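Local coordinates for imidazoleglycerol-phosphate dehydratase (Pyrococcus furiosus, PDB 5DNL), which catalyses the dehydration of D-erythro-1-(imidazol-4-yl)glycerol 3-phosphate to 3-(imidazol-4-yl)-2-oxopropyl phosphate, the sixth step of histidine biosynthesis, at the interface of chains A and B. Residues are numbered along the deposited sequence; one frame, centred on the assembly and turned at random. Chains: chain A/B, Imidazoleglycerol-phosphate dehydratase.

The interface of chains A and B. Residues chain A 109, 142; chain B 116, 120.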
ATOM      1  N   ASP A 109      13.708  -2.708  26.718  1.00 15.92           N
ATOM      2  CA  ASP A 109      13.548  -3.609  27.859  1.00 14.70           C
ATOM      3  C   ASP A 109      13.398  -2.769  29.135  1.00 14.47           C
ATOM      4  O   ASP A 109      14.379  -2.258  29.706  1.00 13.80           O
ATOM      5  CB  ASP A 109      14.732  -4.567  27.976  1.00 14.30           C
ATOM      6  CG  ASP A 109      15.036  -5.346  26.670  1.00 22.06           C
ATOM      7  OD1 ASP A 109      14.112  -5.662  25.901  1.00 25.27           O
ATOM      8  OD2 ASP A 109      16.228  -5.652  26.448  1.00 21.66           O
ATOM      9  N   GLU A 142      19.025  -0.759  24.390  1.00 12.41           N
ATOM     10  CA  GLU A 142      17.733  -1.383  24.691  1.00 14.36           C
ATOM     11  C   GLU A 142      17.376  -1.389  26.176  1.00 13.00           C
ATOM     12  O   GLU A 142      16.213  -1.243  26.525  1.00 13.70           O
ATOM     13  CB  GLU A 142      17.733  -2.822  24.147  1.00 18.22           C
ATOM     14  CG  GLU A 142      18.026  -2.824  22.637  1.00 27.88           C
ATOM     15  CD  GLU A 142      17.633  -4.074  21.892  1.00131.36           C
ATOM     16  OE1 GLU A 142      17.521  -5.136  22.510  1.00 32.08           O
ATOM     17  OE2 GLU A 142      17.443  -3.991  20.664  1.00 53.37           O
TER
ATOM     18  N   VAL B 116      12.240  -9.007  30.868  1.00 13.47           N
ATOM     19  CA  VAL B 116      13.261  -9.347  29.893  1.00 13.17           C
ATOM     20  C   VAL B 116      14.598  -8.708  30.290  1.00 13.21           C
ATOM     21  O   VAL B 116      15.660  -9.350  30.138  1.00 13.68           O
ATOM     22  CB  VAL B 116      12.829  -8.911  28.464  1.00 14.01           C
ATOM     23  CG1 VAL B 116      13.957  -9.113  27.463  1.00 17.18           C
ATOM     24  CG2 VAL B 116      11.575  -9.683  28.042  1.00 17.67           C
ATOM     25  N   LYS B 120      17.848 -11.067  30.617  1.00 10.89           N
ATOM     26  CA  LYS B 120      19.004 -10.813  29.745  1.00 11.16           C
ATOM     27  C   LYS B 120      20.255 -10.512  30.562  1.00 11.26           C
ATOM     28  O   LYS B 120      21.352 -10.972  30.216  1.00 13.11           O
ATOM     29  CB  LYS B 120      18.752  -9.673  28.755  1.00 12.17           C
ATOM     30  CG  LYS B 120      17.834 -10.046  27.615  1.00 13.47           C
ATOM     31  CD  LYS B 120      17.690  -8.882  26.643  1.00 19.24           C
ATOM     32  CE  LYS B 120      16.918  -9.269  25.401  1.00 32.41           C
ATOM     33  NZ  LYS B 120      16.743  -8.077  24.526  1.00 44.50           N
TER
HETATM   34  O   HOH W   1      18.611  -6.405  24.590  1.00 42.60           O
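B:Lys120 reaches from its helix towards two carboxylates of chain A, those of A:Asp109 and A:Glu142, a compact example of one amine held by a direct bond to one loop, with a weaker, less certain pairing to a second. The lysine chain is extended beyond CG, its later torsions all near 180°, carrying the terminal amine well away from the helix. It crosses the side chain of A:Asp109 at about a right angle. Its NZ donates a hydrogen bond to the carboxylate oxygen OD2 of A:Asp109 at 3.1 Å, meeting that oxygen on the syn side, 19° out of the carboxylate plane, and forming a salt bridge. The methylene CD of B:Lys120 passes 3.6 Å from the same OD2, so the aliphatic stem touches the aspartate too.

With CG turned anti to the carbonyl carbon (chi1 -53°), the carboxylate of A:Asp109 points at the chain B helix, OD2 to the amine and OD1 to the methyl CG1 of B:Val116 at 3.8 Å. This branch of the valine makes a loose van der Waals contact with the carboxylate, one helical turn before the lysine. A:Glu142 approaches B:Lys120 obliquely; its OE1 lies 3.6 Å from NZ, a longer ionic pairing, and the glutamate is poorly ordered. A water bridges all three polar groups, lying 2.7 Å from OE1 of A:Glu142 and 3.1 Å from OD2 of A:Asp109. An alanine in place of A:Asp109 would probably leave the amine of B:Lys120 without its hydrogen-bonded anion, left to the poorly ordered glutamate and the water, and open a gap beside the valine methyl.

In the fold, A:Asp109 belongs to the loop between strand 100-104 and helix 116-130, and A:Glu142 to the short link between strand 133-140 and helix 144-162. Both face the first turns of helix 116-130 of chain B, in a small polar patch between copies of one protein, not an exact two-fold, that probably helps join subunits of the deposited 24-chain assembly.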